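Local coordinates for ABC transporter substrate-binding protein (Bradyrhizobium japonicum, PDB 4I1D) that probably serves as a periplasmic substrate-binding protein of an ABC transporter, possibly for polyamines, and can hold d-malate, at residues 13-18 and 36-41; 67-72 and 313-318; 125-130 and 199-204; 221-226 and 287-292. All coordinates share one frame; numbering follows the deposited sequence.

Overall arrangement
Interactions 1, 3 and 4 all reach the same mixed sheet, whereas interaction 2 is a surface contact between two helices. Interaction 3 is buried and apolar, an aromatic ring against a selenomethionine. Interaction 4 is also largely buried but adds a tyrosine hydroxyl bonded to a loop carbonyl. In interaction 1, partly buried, a helix meets a strand that runs nearly antiparallel to it, through hydrogen bonds of a side-chain amide with another amide, a hydroxyl and a backbone carbonyl; interaction 2 relies on charge, a long-reaching salt bridge. Interactions 3 and 4 touch where Val125 packs near Gln225, their centres about 17 Å apart. The loop closed by interaction 2 encloses interactions 3 and 4.

Interaction 1 of 4, residues 13-18 and 36-41; sequences AYQAAQ and QDSIPD
Gln15 sends CG anti to its own backbone N (chi1 -169°) and runs on extended, which carries its amide from helix 12-30 across to strand 33-38; Gln36, with CG anti to its carbonyl carbon, extends the opposite way and slides past it. The two elements are the helix and second strand of the beta-alpha-beta unit that begins with strand 4-9, and Gln15 bridges the two. The amide planes of Gln15 and Gln36 are only 22° apart. Gln15 NE2 gives one hydrogen to Gln36 OE1 at 2.7 Å and the other to the backbone O of Asp37 at 3.0 Å. Both acceptors lie in or near the plane of the donor amide, as suits the two hydrogens of an NH2 group. Its oxygen faces a hydroxyl: Ser38 OG donates to Gln15 OE1 at 2.9 Å. Gly11 N also bonds Gln15 OE1, so both ends of this buried amide have two partners. A leucine in its place would probably leave Asp37 O and Gln36 OE1 without this donor and the Ser38 hydroxyl without this acceptor. Asp37 OD2 bonds Trp57 NE1 and forms a salt bridge with Arg208 of a second subunit. Gln36 NE2 turns back to the helix and meets Thr19 OG1. The Ser38 hydroxyl reaches Gln15 OE1 from above the carbonyl plane, 50° out of it.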
# COMPACT_ATOMS: atom_id res chain seq x y z
N ALA A 13 -18.85 -26.08 -24.48
CA ALA A 13 -19.38 -26.75 -25.67
C ALA A 13 -18.24 -27.31 -26.51
O ALA A 13 -18.34 -28.41 -27.07
CB ALA A 13 -20.23 -25.81 -26.49
N TYR A 14 -17.16 -26.54 -26.59
CA TYR A 14 -15.97 -26.94 -27.35
C TYR A 14 -15.41 -28.29 -26.89
O TYR A 14 -15.22 -29.19 -27.71
CB TYR A 14 -14.91 -25.84 -27.29
CG TYR A 14 -13.56 -26.21 -27.88
CD1 TYR A 14 -13.45 -26.82 -29.12
CD2 TYR A 14 -12.39 -25.90 -27.20
CE1 TYR A 14 -12.21 -27.14 -29.65
CE2 TYR A 14 -11.16 -26.20 -27.72
CZ TYR A 14 -11.06 -26.82 -28.94
OH TYR A 14 -9.80 -27.13 -29.43
N GLN A 15 -15.14 -28.45 -25.60
CA GLN A 15 -14.57 -29.72 -25.12
C GLN A 15 -15.59 -30.86 -25.21
O GLN A 15 -15.22 -32.02 -25.39
CB GLN A 15 -14.02 -29.59 -23.69
CG GLN A 15 -13.18 -30.78 -23.24
CD GLN A 15 -12.16 -30.42 -22.15
OE1 GLN A 15 -11.77 -29.26 -22.00
NE2 GLN A 15 -11.73 -31.42 -21.38
N ALA A 16 -16.87 -30.55 -25.06
CA ALA A 16 -17.88 -31.60 -25.18
C ALA A 16 -17.89 -32.14 -26.62
O ALA A 16 -18.05 -33.33 -26.86
CB ALA A 16 -19.26 -31.10 -24.79
N ALA A 17 -17.70 -31.23 -27.58
CA ALA A 17 -17.70 -31.60 -28.99
C ALA A 17 -16.48 -32.45 -29.32
O ALA A 17 -16.57 -33.39 -30.10
CB ALA A 17 -17.73 -30.36 -29.86
N GLN A 18 -15.34 -32.11 -28.71
CA GLN A 18 -14.11 -32.87 -28.88
C GLN A 18 -14.30 -34.28 -28.37
O GLN A 18 -13.75 -35.23 -28.93
CB GLN A 18 -12.98 -32.23 -28.08
CG GLN A 18 -12.50 -30.89 -28.59
CD GLN A 18 -11.45 -30.33 -27.66
OE1 GLN A 18 -10.44 -30.98 -27.43
NE2 GLN A 18 -11.70 -29.15 -27.09
N GLN A 36 -9.97 -36.27 -18.48
CA GLN A 36 -10.06 -34.91 -18.98
C GLN A 36 -9.86 -33.89 -17.88
O GLN A 36 -10.20 -34.13 -16.73
CB GLN A 36 -11.43 -34.67 -19.63
CG GLN A 36 -11.66 -35.43 -20.92
CD GLN A 36 -12.88 -34.94 -21.68
OE1 GLN A 36 -13.16 -33.73 -21.71
NE2 GLN A 36 -13.62 -35.86 -22.28
N ASP A 37 -9.33 -32.73 -18.26
CA ASP A 37 -9.31 -31.58 -17.38
C ASP A 37 -9.57 -30.36 -18.26
O ASP A 37 -9.58 -30.47 -19.49
CB ASP A 37 -7.96 -31.48 -16.65
CG ASP A 37 -8.06 -30.74 -15.32
OD1 ASP A 37 -9.13 -30.14 -15.05
OD2 ASP A 37 -7.07 -30.75 -14.55
N SER A 38 -9.78 -29.21 -17.63
CA SER A 38 -10.06 -27.96 -18.33
C SER A 38 -9.44 -26.78 -17.61
O SER A 38 -9.35 -26.77 -16.38
CB SER A 38 -11.58 -27.72 -18.45
OG SER A 38 -12.19 -28.78 -19.16
N ILE A 39 -9.03 -25.79 -18.39
CA ILE A 39 -8.50 -24.56 -17.83
C ILE A 39 -8.52 -23.50 -18.93
O ILE A 39 -8.26 -23.81 -20.10
CB ILE A 39 -7.07 -24.76 -17.25
CG1 ILE A 39 -6.67 -23.57 -16.37
CG2 ILE A 39 -6.06 -24.98 -18.36
CD1 ILE A 39 -5.37 -23.78 -15.61
N PRO A 40 -8.86 -22.25 -18.57
CA PRO A 40 -8.87 -21.15 -19.55
C PRO A 40 -7.49 -20.95 -20.17
O PRO A 40 -7.34 -20.97 -21.40
CB PRO A 40 -9.24 -19.93 -18.70
CG PRO A 40 -9.96 -20.49 -17.50
CD PRO A 40 -9.30 -21.81 -17.23
N ASP A 41 -6.49 -20.76 -19.33
CA ASP A 41 -5.11 -20.56 -19.78
C ASP A 41 -4.20 -21.56 -19.08
O ASP A 41 -3.99 -21.50 -17.87
CB ASP A 41 -4.64 -19.13 -19.50
CG ASP A 41 -3.16 -18.92 -19.81
OD1 ASP A 41 -2.57 -19.75 -20.54
OD2 ASP A 41 -2.58 -17.92 -19.32

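Interaction 2 of 4, residues 67-72 and 313-318; sequences CLRGGE and AAEKRW. With ACT (acetate ion), chain S.
Arg69 of helix 64-72 and Glu315 of helix 309-321 reach for each other from opposite directions, joining two helices whose backbones stay far apart: the nearest CA atoms, those of Arg69 and Glu315, are 13.6 Å from one another. In segment 313-318, Ala313 packs on Gly51 of a third subunit, and Ala314, small enough for a buried site, rests on Val166 and Trp305. Glu315 extends its chain beyond CG and forms a salt bridge through OE2 with both terminal nitrogens of the arginine: Arg69 NH1 to Glu315 OE2 is 3.1 Å, and Arg69 NH2 lies equally far from the same oxygen. Both hydrogen bonds are weak, with N-H...O angles near 125°, and the guanidinium and carboxylate planes are 48° apart, so charge matters more here than direction. Glu312 OE2 is the stronger partner of Arg69 NH2, so Arg69 is shared between two acids on helix 309-321. Arg317 turns to an acetate, pairing NE with acetate O and NH2 with acetate OXT, both at 3.0 Å, while Asp167 shares its NH2. Trp318 bonds Asn141 through NE1 and inserts its ring against helices 146-153 and 166-176, whereas helix 303-306 lies beside Leu68, Ala314 and Glu315.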
# COMPACT_ATOMS: atom_id res chain seq x y z
N CYS A 67 2.41 -22.99 -28.01
CA CYS A 67 3.19 -24.19 -28.27
C CYS A 67 4.58 -23.80 -28.72
O CYS A 67 5.56 -24.43 -28.31
CB CYS A 67 2.53 -25.07 -29.32
SG CYS A 67 0.93 -25.70 -28.78
N LEU A 68 4.67 -22.77 -29.56
CA LEU A 68 5.97 -22.30 -30.04
C LEU A 68 6.79 -21.75 -28.88
O LEU A 68 7.96 -22.10 -28.72
CB LEU A 68 5.81 -21.24 -31.14
CG LEU A 68 4.82 -21.53 -32.27
CD1 LEU A 68 4.83 -20.41 -33.32
CD2 LEU A 68 5.12 -22.85 -32.93
N ARG A 69 6.17 -20.89 -28.07
CA ARG A 69 6.84 -20.31 -26.91
C ARG A 69 7.27 -21.40 -25.94
O ARG A 69 8.44 -21.47 -25.55
CB ARG A 69 5.91 -19.32 -26.18
CG ARG A 69 6.14 -17.86 -26.52
CD ARG A 69 5.48 -16.92 -25.49
NE ARG A 69 4.06 -16.67 -25.77
CZ ARG A 69 3.59 -15.60 -26.41
NH1 ARG A 69 2.28 -15.47 -26.61
NH2 ARG A 69 4.42 -14.66 -26.85
N GLY A 70 6.32 -22.25 -25.57
CA GLY A 70 6.59 -23.37 -24.69
C GLY A 70 7.67 -24.32 -25.17
O GLY A 70 8.54 -24.72 -24.38
N GLY A 71 7.63 -24.68 -26.44
CA GLY A 71 8.63 -25.57 -27.00
C GLY A 71 10.02 -24.95 -26.92
O GLY A 71 11.01 -25.63 -26.64
N GLU A 72 10.08 -23.64 -27.16
CA GLU A 72 11.34 -22.92 -27.09
C GLU A 72 11.90 -22.89 -25.65
O GLU A 72 13.11 -22.83 -25.45
CB GLU A 72 11.17 -21.50 -27.66
CG GLU A 72 10.74 -21.48 -29.12
CD GLU A 72 10.35 -20.10 -29.63
OE1 GLU A 72 10.66 -19.08 -28.97
OE2 GLU A 72 9.73 -20.02 -30.72
N ALA A 313 6.77 -7.77 -27.02
CA ALA A 313 6.75 -6.32 -26.82
C ALA A 313 5.34 -5.78 -27.02
O ALA A 313 4.84 -5.02 -26.20
CB ALA A 313 7.73 -5.61 -27.76
N ALA A 314 4.69 -6.18 -28.11
CA ALA A 314 3.33 -5.72 -28.38
C ALA A 314 2.40 -6.07 -27.21
O ALA A 314 1.62 -5.22 -26.76
CB ALA A 314 2.80 -6.28 -29.69
N GLU A 315 2.50 -7.30 -26.72
CA GLU A 315 1.67 -7.75 -25.60
C GLU A 315 1.89 -6.89 -24.36
O GLU A 315 0.93 -6.48 -23.72
CB GLU A 315 1.90 -9.23 -25.27
CG GLU A 315 1.39 -10.17 -26.34
CD GLU A 315 1.48 -11.64 -25.93
OE1 GLU A 315 0.70 -12.06 -25.05
OE2 GLU A 315 2.33 -12.38 -26.50
N LYS A 316 3.15 -6.61 -24.04
CA LYS A 316 3.48 -5.80 -22.87
C LYS A 316 2.90 -4.39 -22.96
O LYS A 316 2.66 -3.75 -21.94
CB LYS A 316 5.00 -5.75 -22.62
CG LYS A 316 5.61 -7.12 -22.31
CD LYS A 316 6.80 -7.04 -21.35
CE LYS A 316 7.26 -8.45 -20.95
NZ LYS A 316 8.27 -8.48 -19.83
N ARG A 317 2.68 -3.90 -24.17
CA ARG A 317 2.16 -2.54 -24.33
C ARG A 317 0.66 -2.47 -24.05
O ARG A 317 0.15 -1.40 -23.74
CB ARG A 317 2.45 -1.97 -25.73
CG ARG A 317 3.92 -1.58 -25.92
CD ARG A 317 4.26 -1.33 -27.37
NE ARG A 317 3.53 -0.19 -27.91
CZ ARG A 317 3.77 0.35 -29.09
NH1 ARG A 317 4.74 -0.14 -29.86
NH2 ARG A 317 3.06 1.40 -29.50
N TRP A 318 -0.03 -3.60 -24.15
CA TRP A 318 -1.48 -3.62 -23.98
C TRP A 318 -1.82 -3.14 -22.59
O TRP A 318 -2.73 -2.34 -22.41
CB TRP A 318 -2.06 -5.02 -24.18
CG TRP A 318 -3.55 -4.99 -24.26
CD1 TRP A 318 -4.44 -5.35 -23.28
CD2 TRP A 318 -4.34 -4.54 -25.36
NE1 TRP A 318 -5.73 -5.17 -23.72
CE2 TRP A 318 -5.70 -4.67 -25.00
CE3 TRP A 318 -4.02 -4.05 -26.64
CZ2 TRP A 318 -6.74 -4.32 -25.86
CZ3 TRP A 318 -5.06 -3.70 -27.50
CH2 TRP A 318 -6.40 -3.84 -27.10
C ACT S . 1.08 2.14 -26.29
O ACT S . 2.04 1.42 -25.91
OXT ACT S . 1.06 2.46 -27.51
CH3 ACT S . 0.01 2.60 -25.34

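Interaction 3 of 4, residues 125-130 and 199-204; sequences VDFWDV and VDMEMA
Phe127 and Met201 cross at a slant, the ring reaching out from helix 124-128 while the selenomethionine chain comes up from strand 201-205 to meet one side of it. CG of Phe127 stands anti to the backbone N (chi1 -170°), a torsion that swings the ring toward the strand. The leading ring atom is CE1, which touches Met201 CG at 3.5 Å. Further along the Met201 chain, which bends at its last torsion, the selenium settles near the inner part of the ring, with Met201 SE 3.8 Å from Phe127 CD1. Measured to the ring centre, Met201 SE is 4.6 Å from the Phe127 centroid and 40° off the ring normal, an oblique approach. This is a Met-aromatic contact, formed here by a selenium introduced in place of sulfur. Along its rim the ring meets backbone: Glu202 CA lies near its plane, 3.8 Å from Phe127 CE1. The strand is an inner member of the mixed sheet in this periplasmic binding protein fold, parallel to strand 137-140 and antiparallel to strand 100-112. Its residues therefore have two faces to serve. Met201 points toward the helix, where a long flexible apolar chain can fit against a flat ring. Glu202 points away, and its side chain packs on Ser190, Leu193 and Leu194 of helix 187-196. Trp124 meets the Phe127 ring edge-to-face and Leu139 packs on it. Beyond the ring, the helix ends at Trp128, and Asp129 after it is the centre of an inverse gamma turn, while the backbone O of Phe127 receives a hydrogen bond from Arg137 NE.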
# COMPACT_ATOMS: atom_id res chain seq x y z
N VAL A 125 -13.17 -1.74 -41.31
CA VAL A 125 -13.38 -0.36 -41.75
C VAL A 125 -14.79 0.09 -41.35
O VAL A 125 -14.96 1.16 -40.75
CB VAL A 125 -13.19 -0.24 -43.27
CG1 VAL A 125 -13.25 1.23 -43.70
CG2 VAL A 125 -11.87 -0.88 -43.68
N ASP A 126 -15.79 -0.73 -41.64
CA ASP A 126 -17.15 -0.44 -41.23
C ASP A 126 -17.23 -0.33 -39.72
O ASP A 126 -17.83 0.60 -39.19
CB ASP A 126 -18.11 -1.53 -41.71
CG ASP A 126 -18.20 -1.59 -43.24
OD1 ASP A 126 -17.89 -0.58 -43.90
OD2 ASP A 126 -18.60 -2.65 -43.77
N PHE A 127 -16.61 -1.28 -39.02
CA PHE A 127 -16.61 -1.28 -37.56
C PHE A 127 -16.11 0.03 -36.98
O PHE A 127 -16.66 0.54 -36.01
CB PHE A 127 -15.77 -2.44 -37.02
CG PHE A 127 -15.91 -2.66 -35.54
CD1 PHE A 127 -16.82 -3.58 -35.04
CD2 PHE A 127 -15.13 -1.96 -34.64
CE1 PHE A 127 -16.95 -3.80 -33.67
CE2 PHE A 127 -15.25 -2.17 -33.26
CZ PHE A 127 -16.16 -3.09 -32.79
N TRP A 128 -15.05 0.58 -37.58
CA TRP A 128 -14.50 1.86 -37.17
C TRP A 128 -15.35 3.06 -37.62
O TRP A 128 -15.23 4.16 -37.08
CB TRP A 128 -13.06 2.02 -37.66
CG TRP A 128 -12.03 1.85 -36.57
CD1 TRP A 128 -11.30 2.85 -35.96
CD2 TRP A 128 -11.63 0.62 -35.93
NE1 TRP A 128 -10.48 2.31 -35.00
CE2 TRP A 128 -10.66 0.94 -34.96
CE3 TRP A 128 -12.00 -0.72 -36.10
CZ2 TRP A 128 -10.04 -0.03 -34.16
CZ3 TRP A 128 -11.38 -1.70 -35.29
CH2 TRP A 128 -10.41 -1.34 -34.34
N ASP A 129 -16.23 2.85 -38.60
CA ASP A 129 -17.03 3.96 -39.14
C ASP A 129 -18.31 4.17 -38.33
O ASP A 129 -19.38 3.68 -38.69
CB ASP A 129 -17.38 3.72 -40.60
CG ASP A 129 -17.87 4.98 -41.30
OD1 ASP A 129 -17.67 5.08 -42.53
OD2 ASP A 129 -18.45 5.87 -40.63
N VAL A 130 -18.19 4.93 -37.25
CA VAL A 130 -19.28 5.13 -36.30
C VAL A 130 -20.42 5.95 -36.88
O VAL A 130 -21.58 5.77 -36.50
CB VAL A 130 -18.77 5.82 -35.04
CG1 VAL A 130 -19.91 6.49 -34.29
CG2 VAL A 130 -18.03 4.81 -34.16
N VAL A 199 -24.68 -4.71 -27.02
CA VAL A 199 -23.94 -4.19 -28.16
C VAL A 199 -24.63 -4.57 -29.47
O VAL A 199 -25.30 -5.60 -29.55
CB VAL A 199 -22.46 -4.63 -28.16
CG1 VAL A 199 -21.78 -4.18 -26.88
CG2 VAL A 199 -22.33 -6.14 -28.33
N ASP A 200 -24.49 -3.71 -30.48
CA ASP A 200 -25.06 -3.95 -31.79
C ASP A 200 -24.06 -4.65 -32.70
O ASP A 200 -24.43 -5.26 -33.70
CB ASP A 200 -25.53 -2.63 -32.41
CG ASP A 200 -26.56 -1.91 -31.54
OD1 ASP A 200 -27.67 -2.46 -31.38
OD2 ASP A 200 -26.25 -0.82 -31.02
N MSE A 201 -22.79 -4.54 -32.34
CA MSE A 201 -21.73 -5.17 -33.10
C MSE A 201 -20.49 -5.36 -32.22
O MSE A 201 -20.25 -4.59 -31.28
CB MSE A 201 -21.40 -4.34 -34.34
CG MSE A 201 -20.37 -3.26 -34.12
SE MSE A 201 -20.27 -2.03 -35.65
CE MSE A 201 -22.03 -1.21 -35.44
N GLU A 202 -19.71 -6.39 -32.53
CA GLU A 202 -18.52 -6.67 -31.75
C GLU A 202 -17.62 -7.65 -32.48
O GLU A 202 -18.05 -8.31 -33.44
CB GLU A 202 -18.91 -7.26 -30.39
CG GLU A 202 -19.33 -8.73 -30.45
CD GLU A 202 -19.68 -9.33 -29.09
OE1 GLU A 202 -19.27 -8.77 -28.05
OE2 GLU A 202 -20.39 -10.36 -29.07
N MSE A 203 -16.37 -7.73 -32.04
CA MSE A 203 -15.55 -8.86 -32.41
C MSE A 203 -15.90 -9.96 -31.44
O MSE A 203 -16.16 -9.70 -30.27
CB MSE A 203 -14.06 -8.56 -32.29
CG MSE A 203 -13.23 -9.80 -32.58
SE MSE A 203 -11.30 -9.56 -32.39
CE MSE A 203 -11.10 -8.06 -33.58
N ALA A 204 -15.92 -11.19 -31.94
CA ALA A 204 -16.25 -12.35 -31.13
C ALA A 204 -15.77 -13.62 -31.84
O ALA A 204 -15.60 -13.63 -33.06
CB ALA A 204 -17.78 -12.42 -30.89

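Interaction 4 of 4, residues 221-226 and 287-292. With SO4 (sulfate ion), chain K.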
# COMPACT_ATOMS: atom_id res chain seq x y z
N PHE A 221 -22.81 -12.97 -38.34
CA PHE A 221 -21.43 -12.53 -38.49
C PHE A 221 -20.96 -12.78 -39.91
O PHE A 221 -21.61 -13.48 -40.68
CB PHE A 221 -20.50 -13.23 -37.49
CG PHE A 221 -20.18 -14.66 -37.85
CD1 PHE A 221 -20.96 -15.71 -37.37
CD2 PHE A 221 -19.08 -14.96 -38.64
CE1 PHE A 221 -20.66 -17.03 -37.69
CE2 PHE A 221 -18.77 -16.28 -38.97
CZ PHE A 221 -19.56 -17.32 -38.49
N THR A 222 -19.81 -12.19 -40.24
CA THR A 222 -19.20 -12.42 -41.54
C THR A 222 -17.80 -12.96 -41.33
O THR A 222 -17.16 -12.67 -40.31
CB THR A 222 -19.09 -11.12 -42.36
OG1 THR A 222 -18.44 -11.39 -43.60
CG2 THR A 222 -18.27 -10.08 -41.60
N TYR A 223 -17.32 -13.77 -42.27
CA TYR A 223 -15.93 -14.20 -42.22
C TYR A 223 -15.04 -13.15 -42.88
O TYR A 223 -13.81 -13.17 -42.74
CB TYR A 223 -15.74 -15.58 -42.87
CG TYR A 223 -16.08 -16.75 -41.96
CD1 TYR A 223 -15.34 -17.01 -40.81
CD2 TYR A 223 -17.13 -17.61 -42.27
CE1 TYR A 223 -15.64 -18.08 -39.98
CE2 TYR A 223 -17.44 -18.69 -41.44
CZ TYR A 223 -16.70 -18.92 -40.31
OH TYR A 223 -17.01 -19.99 -39.50
N ASN A 224 -15.65 -12.21 -43.60
CA ASN A 224 -14.84 -11.19 -44.26
C ASN A 224 -13.95 -10.44 -43.27
O ASN A 224 -14.44 -9.89 -42.28
CB ASN A 224 -15.71 -10.20 -45.03
CG ASN A 224 -14.89 -9.34 -45.98
OD1 ASN A 224 -14.02 -9.85 -46.69
ND2 ASN A 224 -15.16 -8.04 -45.99
N GLN A 225 -12.65 -10.46 -43.53
CA GLN A 225 -11.67 -9.81 -42.65
C GLN A 225 -11.62 -10.44 -41.27
O GLN A 225 -11.12 -9.83 -40.32
CB GLN A 225 -11.91 -8.30 -42.54
CG GLN A 225 -11.73 -7.55 -43.86
CD GLN A 225 -11.31 -6.10 -43.66
OE1 GLN A 225 -11.70 -5.45 -42.68
NE2 GLN A 225 -10.47 -5.60 -44.56
N GLY A 226 -12.13 -11.66 -41.15
CA GLY A 226 -12.01 -12.39 -39.90
C GLY A 226 -10.55 -12.71 -39.66
O GLY A 226 -9.74 -12.71 -40.59
N GLN A 287 -19.68 -23.30 -43.79
CA GLN A 287 -19.88 -22.51 -42.58
C GLN A 287 -18.64 -22.50 -41.70
O GLN A 287 -18.63 -21.86 -40.65
CB GLN A 287 -21.07 -23.05 -41.79
CG GLN A 287 -22.41 -22.91 -42.52
CD GLN A 287 -23.52 -23.75 -41.90
OE1 GLN A 287 -23.26 -24.68 -41.13
NE2 GLN A 287 -24.76 -23.42 -42.25
N LEU A 288 -17.60 -23.21 -42.13
CA LEU A 288 -16.44 -23.43 -41.27
C LEU A 288 -15.36 -22.39 -41.51
O LEU A 288 -15.20 -21.91 -42.63
CB LEU A 288 -15.88 -24.84 -41.46
CG LEU A 288 -16.84 -26.02 -41.23
CD1 LEU A 288 -16.16 -27.33 -41.55
CD2 LEU A 288 -17.38 -26.03 -39.82
N PRO A 289 -14.61 -22.05 -40.45
CA PRO A 289 -13.55 -21.02 -40.51
C PRO A 289 -12.43 -21.34 -41.50
O PRO A 289 -11.94 -20.44 -42.17
CB PRO A 289 -13.00 -21.01 -39.08
CG PRO A 289 -14.18 -21.50 -38.22
CD PRO A 289 -14.83 -22.56 -39.09
N SER A 290 -12.04 -22.61 -41.62
CA SER A 290 -10.92 -22.98 -42.47
C SER A 290 -11.31 -23.55 -43.83
O SER A 290 -10.45 -24.06 -44.57
CB SER A 290 -10.01 -23.97 -41.75
OG SER A 290 -10.75 -25.06 -41.23
N GLU A 291 -12.59 -23.49 -44.17
CA GLU A 291 -13.01 -23.88 -45.51
C GLU A 291 -12.34 -22.90 -46.47
O GLU A 291 -12.35 -21.69 -46.24
CB GLU A 291 -14.53 -23.83 -45.63
CG GLU A 291 -15.08 -24.44 -46.92
CD GLU A 291 -15.74 -23.40 -47.82
OE1 GLU A 291 -16.44 -23.80 -48.78
OE2 GLU A 291 -15.55 -22.19 -47.58
N PRO A 292 -11.74 -23.43 -47.55
CA PRO A 292 -10.94 -22.60 -48.46
C PRO A 292 -11.54 -21.23 -48.80
O PRO A 292 -10.82 -20.23 -48.71
CB PRO A 292 -10.81 -23.48 -49.70
CG PRO A 292 -10.77 -24.87 -49.12
CD PRO A 292 -11.72 -24.85 -47.95
S SO4 K . -20.15 -12.15 -46.39
O1 SO4 K . -21.10 -12.61 -47.41
O2 SO4 K . -19.76 -13.27 -45.53
O3 SO4 K . -18.98 -11.58 -47.06
O4 SO4 K . -20.82 -11.14 -45.59
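Tyr223 opens the type II beta turn, Tyr223 to Gly226, that interrupts the long strand 219-235, and its ring reaches Pro289 and the backbone of the loop that precedes helix 292-295. CG of Tyr223 is anti to the carbonyl carbon, which directs the ring toward that loop. The phenol hydroxyl donates to the backbone: Tyr223 OH to Gln287 O is 2.7 Å, a short bond in which the donor is tilted 33° from the carbonyl plane. The acceptor in turn lies at the ring edge, near the ring plane. Pro289 gives the apolar half of the contact, crossing the ring obliquely, with Tyr223 CE1 3.6 Å from Pro289 CA and 4.0 Å from Pro289 CB. A tyrosine suits this buried place because its ring can pack while its hydroxyl reaches a loop carbonyl. A phenylalanine here would keep the ring packing but is likely to leave the Gln287 carbonyl without this donor. On one face of the ring sits Phe221, its CE2 3.5 Å above the plane and over the centre of the Tyr223 ring. Next to it, Thr222 makes an ST turn, Thr222 OG1 accepting from Asn224 N at 2.9 Å, and a sulfate lies close to the same hydroxyl. The loop is itself a type I turn from Leu288 to Glu291, and Glu291 caps helix 292-295 by bonding Asn294 N. Around the pair, Ser106 of strand 100-112 touches both Tyr223 and Pro289, and Asn206, where helix 206-214 begins, packs on both as well.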